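Local coordinates for protein arginyl-trna synthetase (Thermus thermophilus, PDB 1IQ0) that probably attaches L-arginine to its cognate tRNA(Arg) at the expense of ATP, as a monomeric class I aminoacyl-tRNA synthetase, at residues Arg443-Lys448 against Ile455-Gln460; Thr413-Ala418 against Glu461-Glu466; Arg435-Gly440 against Tyr472-His477; Leu123-Leu128 against Ile350-Val355. All blocks are in the same frame, centred on the assembly; numbering follows the deposited sequence.

How the interactions relate
All four contacts are largely buried, yet their chemistry changes with their place in the fold. Interaction 4, centred about 8 Å from the centre of the chain, lays helix 120-138 against a strand inside the catalytic sheet, packing one valine against an asparagine and a leucine. Interaction 1 packs helix 430-448 against strand 455-457 at the end of that sheet, apolar but for a serine hydroxyl at a ring edge, and touches interaction 4. Interaction 3 uses the same helix but joins it to helix 470-487 by a single amide-to-backbone hydrogen bond. Interaction 2, centred about 23 Å from the chain's centre, is the most peripheral: one leucine of helix 459-463 meets helix 405-423 beside a partly exposed arginine.

Interaction 1 of 4, residues Arg443-Lys448 against Ile455-Gln460; sequences RFSMVK and IDFRYQ
Ser445 and Phe457 mark the closest backbone approach, their CA atoms 7.2 Å apart, where helix 443-448 runs nearly antiparallel to strand 455-457; the segment axes come within 9.1 Å at an angle of 164°. From the strand, Ile455 and Phe457 direct their side chains at the helix, while Asp456 between them turns the other way. Phe457 offers the edge of its ring: Ser445 OG lies near the ring plane, 3.3 Å from Phe457 CD1, and Ser445 CB sits at the same edge. The serine hydroxyl is set there by a chi1 of 171°, which places OG opposite the backbone N. Met446 bends at chi2 and chi3, bringing its methyl CE to 4.0 Å from Ile455 CG2 and also near Phe457 CD1. The other branch of the isoleucine touches backbone instead, with Ile455 CD1 3.7 Å from Ser445 O and almost as close to Met446 O. Were Ile455 cut back to an alanine, the Met446 methyl would probably lose an apolar neighbour and a gap is likely to open beside the two helix carbonyls. Strand 455-457 is the outermost strand at this end of the mixed catalytic sheet, pairing in parallel with strand 380-390. Around the contact, helix 120-138 packs on Met446 and Ile455 through Arg124, and helix 405-423 meets Phe457 through Val408.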
# COMPACT_ATOMS: atom_id res chain seq x y z
N ARG A 443 -6.22 -7.71 6.58
CA ARG A 443 -5.19 -7.04 5.77
C ARG A 443 -5.11 -7.59 4.36
O ARG A 443 -4.91 -6.82 3.40
CB ARG A 443 -3.81 -7.15 6.44
CG ARG A 443 -3.67 -6.33 7.70
CD ARG A 443 -3.94 -4.85 7.45
NE ARG A 443 -2.73 -4.06 7.19
CZ ARG A 443 -2.09 -4.01 6.03
NH1 ARG A 443 -2.52 -4.71 4.98
NH2 ARG A 443 -1.01 -3.24 5.92
N PHE A 444 -5.28 -8.90 4.19
CA PHE A 444 -5.21 -9.48 2.85
C PHE A 444 -6.43 -9.11 2.02
O PHE A 444 -6.32 -8.80 0.84
CB PHE A 444 -5.08 -11.01 2.90
CG PHE A 444 -4.64 -11.61 1.60
CD1 PHE A 444 -3.30 -11.63 1.25
CD2 PHE A 444 -5.58 -12.07 0.68
CE1 PHE A 444 -2.89 -12.11 0.00
CE2 PHE A 444 -5.18 -12.55 -0.57
CZ PHE A 444 -3.83 -12.57 -0.90
N SER A 445 -7.61 -9.17 2.63
CA SER A 445 -8.84 -8.82 1.93
C SER A 445 -8.80 -7.37 1.41
O SER A 445 -9.14 -7.09 0.27
CB SER A 445 -10.04 -9.00 2.86
OG SER A 445 -11.22 -8.47 2.27
N MET A 446 -8.37 -6.46 2.27
CA MET A 446 -8.30 -5.04 1.91
C MET A 446 -7.34 -4.71 0.78
O MET A 446 -7.46 -3.65 0.15
CB MET A 446 -7.93 -4.22 3.15
CG MET A 446 -9.04 -4.15 4.20
SD MET A 446 -10.55 -3.47 3.48
CE MET A 446 -11.46 -5.00 3.12
N VAL A 447 -6.40 -5.60 0.49
CA VAL A 447 -5.43 -5.29 -0.55
C VAL A 447 -5.33 -6.23 -1.76
O VAL A 447 -4.65 -5.92 -2.74
CB VAL A 447 -4.03 -5.11 0.11
CG1 VAL A 447 -3.38 -6.47 0.37
CG2 VAL A 447 -3.16 -4.25 -0.76
N LYS A 448 -6.01 -7.37 -1.73
CA LYS A 448 -5.93 -8.29 -2.87
C LYS A 448 -6.69 -7.81 -4.11
O LYS A 448 -6.38 -8.20 -5.24
CB LYS A 448 -6.44 -9.67 -2.49
CG LYS A 448 -7.94 -9.79 -2.45
CD LYS A 448 -8.37 -11.25 -2.34
CE LYS A 448 -9.89 -11.38 -2.33
NZ LYS A 448 -10.34 -12.79 -2.14
N ILE A 455 -15.00 -3.63 -2.81
CA ILE A 455 -14.79 -4.84 -2.03
C ILE A 455 -15.99 -5.14 -1.13
O ILE A 455 -16.60 -4.22 -0.58
CB ILE A 455 -13.55 -4.72 -1.10
CG1 ILE A 455 -12.27 -4.55 -1.91
CG2 ILE A 455 -13.44 -5.95 -0.22
CD1 ILE A 455 -11.06 -4.28 -1.05
N ASP A 456 -16.32 -6.41 -0.97
CA ASP A 456 -17.41 -6.81 -0.08
C ASP A 456 -16.76 -7.74 0.94
O ASP A 456 -16.48 -8.90 0.64
CB ASP A 456 -18.50 -7.57 -0.83
CG ASP A 456 -19.72 -7.87 0.04
OD1 ASP A 456 -19.61 -7.76 1.28
OD2 ASP A 456 -20.79 -8.23 -0.50
N PHE A 457 -16.50 -7.23 2.14
CA PHE A 457 -15.87 -8.04 3.18
C PHE A 457 -16.87 -8.93 3.92
O PHE A 457 -17.73 -8.43 4.65
CB PHE A 457 -15.15 -7.16 4.20
CG PHE A 457 -14.38 -7.93 5.24
CD1 PHE A 457 -13.10 -8.42 4.95
CD2 PHE A 457 -14.95 -8.23 6.47
CE1 PHE A 457 -12.40 -9.20 5.89
CE2 PHE A 457 -14.26 -9.00 7.41
CZ PHE A 457 -12.98 -9.49 7.12
N ARG A 458 -16.75 -10.24 3.74
CA ARG A 458 -17.64 -11.19 4.42
C ARG A 458 -16.75 -12.06 5.31
O ARG A 458 -15.83 -12.71 4.83
CB ARG A 458 -18.39 -12.03 3.39
CG ARG A 458 -19.02 -11.18 2.28
CD ARG A 458 -19.74 -12.04 1.24
NE ARG A 458 -21.12 -12.33 1.63
CZ ARG A 458 -22.13 -11.47 1.51
NH1 ARG A 458 -21.92 -10.26 1.00
NH2 ARG A 458 -23.34 -11.82 1.90
N TYR A 459 -17.03 -12.05 6.61
CA TYR A 459 -16.23 -12.79 7.57
C TYR A 459 -15.81 -14.21 7.21
O TYR A 459 -14.62 -14.49 7.07
CB TYR A 459 -16.94 -12.83 8.93
CG TYR A 459 -17.08 -11.48 9.60
CD1 TYR A 459 -18.27 -10.76 9.52
CD2 TYR A 459 -16.02 -10.92 10.30
CE1 TYR A 459 -18.40 -9.51 10.13
CE2 TYR A 459 -16.14 -9.68 10.92
CZ TYR A 459 -17.33 -8.98 10.84
OH TYR A 459 -17.45 -7.78 11.47
N GLN A 460 -16.78 -15.11 7.06
CA GLN A 460 -16.47 -16.51 6.75
C GLN A 460 -15.61 -16.68 5.51
O GLN A 460 -14.62 -17.40 5.51
CB GLN A 460 -17.77 -17.32 6.61
CG GLN A 460 -17.54 -18.82 6.45
CD GLN A 460 -18.81 -19.64 6.60
OE1 GLN A 460 -19.46 -19.62 7.65
NE2 GLN A 460 -19.17 -20.37 5.55

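Interaction 2 of 4, residues Thr413-Ala418 against Glu461-Glu466; sequences TRRARA and EALSFE
Leu463 carries most of this contact, reaching from the last turn of helix 459-463 to the side of helix 405-423, where Arg415 and Ala416 receive its two methyl groups. The backbones are nearest at Ala416 and Leu463, whose CA atoms stand 7.1 Å apart. A chi1 of -77° turns the leucine CG toward helix 405-423, and the two methyls then divide between the successive residues. Leu463 CD1 presses on the base of the arginine, 3.4 Å from Arg415 CB, and lies 4.0 Å from Arg415 CD farther along the chain. The two side chains cross at about a right angle, so that the leucine meets the aliphatic part of the arginine from across. The other methyl, Leu463 CD2, makes a van der Waals touch at longer range, 4.2 Å from Ala416 CB. Here a short helix, following the last strand of the catalytic sheet, lies against a long one; between the two segments the packing rests on Leu463, while Tyr459 of the short helix also packs on helix 405-423. The chain then leaves helical geometry at Ser464. That exit is shaped by an ST turn, in which Ser464 OG accepts from the backbone N of Glu466 at 3.1 Å. Arg415 plays a double part: its methylenes belong to the apolar contact, whereas its extended chain carries the guanidinium away from the leucine to a salt bridge with Glu411, one turn earlier on the same helix. On the neighbouring helix 430-448, Val437 packs against Ala416, giving the alanine a second apolar neighbour beside Leu463.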
# COMPACT_ATOMS: atom_id res chain seq x y z
N THR A 413 -11.85 -11.78 15.05
CA THR A 413 -10.99 -12.46 16.02
C THR A 413 -11.79 -13.54 16.73
O THR A 413 -11.25 -14.57 17.12
CB THR A 413 -10.45 -11.46 17.06
OG1 THR A 413 -9.65 -10.47 16.41
CG2 THR A 413 -9.60 -12.19 18.11
N ARG A 414 -13.09 -13.29 16.89
CA ARG A 414 -14.00 -14.23 17.54
C ARG A 414 -14.05 -15.50 16.71
O ARG A 414 -13.83 -16.60 17.21
CB ARG A 414 -15.40 -13.62 17.61
CG ARG A 414 -16.42 -14.42 18.39
CD ARG A 414 -16.40 -14.00 19.85
NE ARG A 414 -16.42 -12.54 19.99
CZ ARG A 414 -17.31 -11.74 19.42
NH1 ARG A 414 -18.28 -12.24 18.66
NH2 ARG A 414 -17.25 -10.43 19.61
N ARG A 415 -14.36 -15.33 15.42
CA ARG A 415 -14.47 -16.46 14.51
C ARG A 415 -13.14 -17.18 14.32
O ARG A 415 -13.11 -18.41 14.22
CB ARG A 415 -15.02 -15.99 13.17
CG ARG A 415 -16.33 -15.23 13.28
CD ARG A 415 -17.05 -15.18 11.95
NE ARG A 415 -18.27 -14.37 12.01
CZ ARG A 415 -19.30 -14.51 11.18
NH1 ARG A 415 -19.26 -15.44 10.24
NH2 ARG A 415 -20.36 -13.73 11.29
N ALA A 416 -12.04 -16.43 14.27
CA ALA A 416 -10.73 -17.03 14.10
C ALA A 416 -10.42 -17.92 15.30
O ALA A 416 -9.86 -19.00 15.14
CB ALA A 416 -9.66 -15.95 13.99
N ARG A 417 -10.81 -17.45 16.48
CA ARG A 417 -10.59 -18.17 17.73
C ARG A 417 -11.24 -19.56 17.65
O ARG A 417 -10.63 -20.56 18.04
CB ARG A 417 -11.19 -17.38 18.89
CG ARG A 417 -10.66 -17.77 20.27
CD ARG A 417 -9.17 -17.49 20.38
NE ARG A 417 -8.70 -17.42 21.77
CZ ARG A 417 -8.73 -18.42 22.64
NH1 ARG A 417 -9.22 -19.61 22.28
NH2 ARG A 417 -8.27 -18.25 23.87
N ALA A 418 -12.47 -19.61 17.15
CA ALA A 418 -13.18 -20.87 17.04
C ALA A 418 -12.48 -21.80 16.05
O ALA A 418 -12.43 -23.02 16.26
CB ALA A 418 -14.62 -20.63 16.59
N GLU A 461 -16.01 -16.00 4.44
CA GLU A 461 -15.29 -16.04 3.18
C GLU A 461 -13.83 -15.57 3.34
O GLU A 461 -12.90 -16.22 2.86
CB GLU A 461 -16.03 -15.17 2.17
CG GLU A 461 -15.40 -15.07 0.80
CD GLU A 461 -16.20 -14.15 -0.11
OE1 GLU A 461 -16.37 -12.97 0.24
OE2 GLU A 461 -16.66 -14.61 -1.17
N ALA A 462 -13.64 -14.45 4.03
CA ALA A 462 -12.31 -13.87 4.24
C ALA A 462 -11.44 -14.68 5.18
O ALA A 462 -10.21 -14.71 5.05
CB ALA A 462 -12.43 -12.44 4.77
N LEU A 463 -12.08 -15.35 6.14
CA LEU A 463 -11.36 -16.15 7.12
C LEU A 463 -10.98 -17.56 6.66
O LEU A 463 -10.06 -18.16 7.21
CB LEU A 463 -12.19 -16.27 8.39
CG LEU A 463 -12.23 -15.08 9.34
CD1 LEU A 463 -13.36 -15.28 10.32
CD2 LEU A 463 -10.89 -14.94 10.06
N SER A 464 -11.68 -18.09 5.66
CA SER A 464 -11.46 -19.45 5.17
C SER A 464 -10.03 -19.84 4.78
O SER A 464 -9.39 -19.18 3.96
CB SER A 464 -12.38 -19.74 3.98
OG SER A 464 -12.16 -21.06 3.50
N PHE A 465 -9.56 -20.94 5.35
CA PHE A 465 -8.22 -21.45 5.06
C PHE A 465 -8.17 -22.08 3.68
O PHE A 465 -7.10 -22.44 3.19
CB PHE A 465 -7.80 -22.48 6.11
CG PHE A 465 -7.43 -21.89 7.43
CD1 PHE A 465 -8.34 -21.12 8.14
CD2 PHE A 465 -6.16 -22.10 7.97
CE1 PHE A 465 -7.99 -20.56 9.37
CE2 PHE A 465 -5.81 -21.55 9.20
CZ PHE A 465 -6.72 -20.78 9.90
N GLU A 466 -9.33 -22.21 3.03
CA GLU A 466 -9.40 -22.81 1.71
C GLU A 466 -9.56 -21.86 0.52
O GLU A 466 -9.26 -22.25 -0.61
CB GLU A 466 -10.53 -23.85 1.67
CG GLU A 466 -10.22 -25.16 2.40
CD GLU A 466 -10.15 -24.99 3.92
OE1 GLU A 466 -11.15 -24.54 4.52
OE2 GLU A 466 -9.10 -25.33 4.51

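Interaction 3 of 4, residues Arg435-Gly440 against Tyr472-His477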
# COMPACT_ATOMS: atom_id res chain seq x y z
N ARG A 435 -5.51 -13.87 16.78
CA ARG A 435 -5.24 -12.48 16.40
C ARG A 435 -4.56 -12.41 15.03
O ARG A 435 -4.93 -11.61 14.17
CB ARG A 435 -4.35 -11.80 17.44
CG ARG A 435 -4.13 -10.30 17.17
CD ARG A 435 -3.05 -9.72 18.09
NE ARG A 435 -1.72 -10.19 17.74
CZ ARG A 435 -1.06 -9.82 16.64
NH1 ARG A 435 -1.61 -8.97 15.79
NH2 ARG A 435 0.15 -10.32 16.39
N MET A 436 -3.56 -13.26 14.84
CA MET A 436 -2.81 -13.29 13.59
C MET A 436 -3.69 -13.67 12.41
O MET A 436 -3.58 -13.07 11.34
CB MET A 436 -1.64 -14.27 13.69
CG MET A 436 -0.56 -13.82 14.65
SD MET A 436 0.96 -14.78 14.49
CE MET A 436 1.95 -14.01 15.79
N VAL A 437 -4.55 -14.66 12.61
CA VAL A 437 -5.44 -15.10 11.55
C VAL A 437 -6.47 -14.03 11.18
O VAL A 437 -6.72 -13.79 10.00
CB VAL A 437 -6.16 -16.41 11.95
CG1 VAL A 437 -7.14 -16.82 10.87
CG2 VAL A 437 -5.13 -17.51 12.18
N ALA A 438 -7.05 -13.39 12.19
CA ALA A 438 -8.04 -12.34 11.95
C ALA A 438 -7.39 -11.16 11.24
O ALA A 438 -7.95 -10.62 10.29
CB ALA A 438 -8.65 -11.88 13.28
N LEU A 439 -6.19 -10.78 11.70
CA LEU A 439 -5.45 -9.67 11.10
C LEU A 439 -5.08 -9.99 9.66
O LEU A 439 -5.15 -9.13 8.78
CB LEU A 439 -4.17 -9.39 11.91
CG LEU A 439 -3.26 -8.28 11.37
CD1 LEU A 439 -4.02 -6.96 11.37
CD2 LEU A 439 -2.01 -8.18 12.23
N GLY A 440 -4.67 -11.24 9.43
CA GLY A 440 -4.29 -11.68 8.09
C GLY A 440 -5.47 -11.68 7.14
O GLY A 440 -5.35 -11.33 5.97
N TYR A 472 -5.26 -18.51 4.02
CA TYR A 472 -4.83 -19.52 3.05
C TYR A 472 -3.32 -19.43 2.88
O TYR A 472 -2.61 -20.44 3.00
CB TYR A 472 -5.50 -19.28 1.69
CG TYR A 472 -5.06 -20.21 0.57
CD1 TYR A 472 -5.47 -21.55 0.53
CD2 TYR A 472 -4.24 -19.74 -0.46
CE1 TYR A 472 -5.09 -22.38 -0.51
CE2 TYR A 472 -3.85 -20.57 -1.50
CZ TYR A 472 -4.27 -21.88 -1.53
OH TYR A 472 -3.89 -22.69 -2.58
N VAL A 473 -2.81 -18.23 2.61
CA VAL A 473 -1.38 -18.04 2.44
C VAL A 473 -0.64 -18.32 3.75
O VAL A 473 0.45 -18.91 3.74
CB VAL A 473 -1.05 -16.60 1.97
CG1 VAL A 473 0.45 -16.45 1.72
CG2 VAL A 473 -1.84 -16.27 0.70
N GLN A 474 -1.22 -17.90 4.87
CA GLN A 474 -0.59 -18.14 6.16
C GLN A 474 -0.45 -19.65 6.41
O GLN A 474 0.58 -20.11 6.90
CB GLN A 474 -1.40 -17.50 7.30
CG GLN A 474 -1.40 -15.97 7.32
CD GLN A 474 -2.24 -15.42 8.47
OE1 GLN A 474 -3.39 -15.80 8.65
NE2 GLN A 474 -1.65 -14.52 9.26
N TYR A 475 -1.49 -20.40 6.06
CA TYR A 475 -1.48 -21.85 6.27
C TYR A 475 -0.38 -22.53 5.43
O TYR A 475 0.27 -23.46 5.89
CB TYR A 475 -2.84 -22.45 5.91
CG TYR A 475 -2.96 -23.90 6.31
CD1 TYR A 475 -3.01 -24.27 7.66
CD2 TYR A 475 -2.96 -24.91 5.35
CE1 TYR A 475 -3.07 -25.61 8.03
CE2 TYR A 475 -3.02 -26.25 5.71
CZ TYR A 475 -3.07 -26.60 7.06
OH TYR A 475 -3.12 -27.92 7.43
N ALA A 476 -0.19 -22.06 4.21
CA ALA A 476 0.84 -22.61 3.34
C ALA A 476 2.20 -22.36 3.99
O ALA A 476 3.09 -23.21 3.93
CB ALA A 476 0.77 -21.96 1.95
N HIS A 477 2.36 -21.20 4.62
CA HIS A 477 3.61 -20.87 5.29
C HIS A 477 3.83 -21.78 6.49
O HIS A 477 4.93 -22.29 6.70
CB HIS A 477 3.63 -19.42 5.77
CG HIS A 477 4.80 -19.10 6.65
ND1 HIS A 477 4.79 -19.33 8.01
CD2 HIS A 477 6.04 -18.63 6.36
CE1 HIS A 477 5.97 -19.02 8.52
NE2 HIS A 477 6.74 -18.59 7.53
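Gln474 places CG opposite its carbonyl carbon (chi1 -69°) and stays extended at chi2, a conformation that carries the terminal amide across to the backbone of Met436 and Val437. The arrangement is a helix-helix contact in which a side-chain amide donates to a backbone carbonyl in mid-helix; it joins helix 430-448, of the catalytic-domain family region, to helix 470-487, of the DALR anticodon-binding family region. The segment axes approach to 10.4 Å and run at 133° to each other. Gln474 NE2 donates to Met436 O over 3.2 Å, with a nearly straight N-H...O angle of 166°. The acceptor lies close to the plane of the glutamine amide, but the donor stands above the plane of the Met436 carbonyl. That carbonyl still accepts the ordinary helical bond from Gly440 N, and the two donors come to it from opposite faces. Gly440 supplies the room: a CB at this position would point at the amide and clash with NE2, whereas its CA lies 4.1 Å from Gln474 NE2. The same nitrogen also donates to Pro587 O, so both the helix and the chain near the C-terminus hold the amide. A leucine here, with no amide to donate, would probably leave the Met436 and Pro587 carbonyls without this shared donor and the two parts of the chain less firmly tied. The amide oxygen is buried with no polar partner in the model; Gln474 OE1 lies 3.6 Å from Val437 CA.

Interaction 4 of 4, residues Leu123-Leu128 against Ile350-Val355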
# COMPACT_ATOMS: atom_id res chain seq x y z
N LEU A 123 -10.71 1.22 6.67
CA LEU A 123 -9.94 -0.01 6.66
C LEU A 123 -9.05 -0.15 5.44
O LEU A 123 -7.84 -0.36 5.56
CB LEU A 123 -10.87 -1.22 6.71
CG LEU A 123 -10.80 -2.14 7.93
CD1 LEU A 123 -11.76 -3.29 7.71
CD2 LEU A 123 -9.38 -2.64 8.13
N ARG A 124 -9.65 -0.04 4.26
CA ARG A 124 -8.89 -0.17 3.02
C ARG A 124 -7.78 0.88 2.93
O ARG A 124 -6.67 0.58 2.49
CB ARG A 124 -9.81 -0.06 1.81
CG ARG A 124 -9.03 0.07 0.51
CD ARG A 124 -9.30 -1.01 -0.50
NE ARG A 124 -10.54 -0.82 -1.23
CZ ARG A 124 -10.81 -1.34 -2.42
NH1 ARG A 124 -9.92 -2.10 -3.04
NH2 ARG A 124 -11.99 -1.14 -2.98
N ASN A 125 -8.09 2.11 3.33
CA ASN A 125 -7.14 3.22 3.29
C ASN A 125 -5.87 2.82 4.03
O ASN A 125 -4.77 2.87 3.48
CB ASN A 125 -7.75 4.47 3.94
CG ASN A 125 -6.83 5.68 3.88
OD1 ASN A 125 -7.22 6.75 3.41
ND2 ASN A 125 -5.60 5.52 4.36
N ILE A 126 -6.04 2.42 5.28
CA ILE A 126 -4.93 2.02 6.13
C ILE A 126 -4.17 0.81 5.57
O ILE A 126 -2.94 0.83 5.47
CB ILE A 126 -5.44 1.68 7.56
CG1 ILE A 126 -6.17 2.90 8.14
CG2 ILE A 126 -4.27 1.27 8.46
CD1 ILE A 126 -6.66 2.73 9.56
N ALA A 127 -4.91 -0.23 5.18
CA ALA A 127 -4.31 -1.44 4.64
C ALA A 127 -3.50 -1.17 3.38
O ALA A 127 -2.36 -1.61 3.26
CB ALA A 127 -5.39 -2.49 4.35
N LEU A 128 -4.09 -0.43 2.44
CA LEU A 128 -3.45 -0.09 1.17
C LEU A 128 -2.22 0.80 1.37
O LEU A 128 -1.16 0.55 0.78
CB LEU A 128 -4.44 0.67 0.27
CG LEU A 128 -4.67 0.19 -1.16
CD1 LEU A 128 -5.55 1.22 -1.86
CD2 LEU A 128 -3.35 0.02 -1.91
N ILE A 350 2.72 10.24 -2.10
CA ILE A 350 1.62 9.35 -2.42
C ILE A 350 0.50 9.59 -1.41
O ILE A 350 0.69 9.41 -0.21
CB ILE A 350 2.06 7.88 -2.36
CG1 ILE A 350 3.12 7.61 -3.44
CG2 ILE A 350 0.84 6.97 -2.56
CD1 ILE A 350 3.76 6.22 -3.34
N ASN A 351 -0.65 10.01 -1.91
CA ASN A 351 -1.79 10.24 -1.04
C ASN A 351 -2.80 9.12 -1.27
O ASN A 351 -3.29 8.94 -2.39
CB ASN A 351 -2.45 11.59 -1.37
CG ASN A 351 -1.63 12.78 -0.88
OD1 ASN A 351 -1.99 13.94 -1.13
ND2 ASN A 351 -0.54 12.51 -0.18
N VAL A 352 -3.10 8.37 -0.22
CA VAL A 352 -4.07 7.29 -0.32
C VAL A 352 -5.42 7.93 -0.02
O VAL A 352 -5.67 8.39 1.09
CB VAL A 352 -3.77 6.18 0.71
CG1 VAL A 352 -4.76 5.02 0.52
CG2 VAL A 352 -2.34 5.68 0.52
N VAL A 353 -6.30 7.95 -1.01
CA VAL A 353 -7.59 8.60 -0.83
C VAL A 353 -8.82 7.92 -1.40
O VAL A 353 -8.76 7.23 -2.42
CB VAL A 353 -7.57 10.03 -1.41
CG1 VAL A 353 -6.59 10.90 -0.64
CG2 VAL A 353 -7.17 9.97 -2.88
N ASP A 354 -9.94 8.14 -0.72
CA ASP A 354 -11.24 7.62 -1.13
C ASP A 354 -11.51 8.25 -2.50
O ASP A 354 -11.28 9.44 -2.68
CB ASP A 354 -12.29 8.06 -0.10
CG ASP A 354 -13.71 7.81 -0.56
OD1 ASP A 354 -14.64 8.15 0.21
OD2 ASP A 354 -13.92 7.29 -1.68
N VAL A 355 -11.98 7.45 -3.45
CA VAL A 355 -12.27 7.97 -4.79
C VAL A 355 -13.25 9.14 -4.79
O VAL A 355 -13.13 10.07 -5.60
CB VAL A 355 -12.83 6.87 -5.72
CG1 VAL A 355 -11.70 6.02 -6.26
CG2 VAL A 355 -13.82 6.02 -4.97
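Asn125 and Val352 form the centre of this contact, their CA atoms 6.2 Å apart, and the residues of helix 123-128 divide around them. Before the asparagine, Leu123 packs on Ile442 and Met446 of helix 430-448, and Arg124 NH2 bonds to Lys453 O. Asn125 does much of the touching: a chi1 of -178° sets its CG opposite the backbone N and brings the amide obliquely across the valine, with Asn125 CG 4.0 Å from Val352 CG1. Its backbone contributes too, since Asn125 O lies 3.7 Å from the same methyl, Val352 CG1. At the end of the side chain, the modelled Asn125 OD1 is 3.2 Å from Val352 O; the amide is probably turned over in the model. Ile126 points away from the strand and packs on Thr110 and Ala232. One turn after Asn125, Leu128 directs its side chain at the strand and closes the contact with a looser apolar touch, Leu128 CB to Val352 CG1 at 4.4 Å. The valine methyl is therefore shared by two residues one helical turn apart. Strand 348-354 pairs in parallel with strands 104-108 and 380-390, and helix 120-138 follows strand 104-108 in the chain. A helix laid over a parallel sheet in this way, beginning within the predicted HIGH region, is characteristic of the Rossmann-like nucleotide-binding fold of class I aminoacyl-tRNA synthetases.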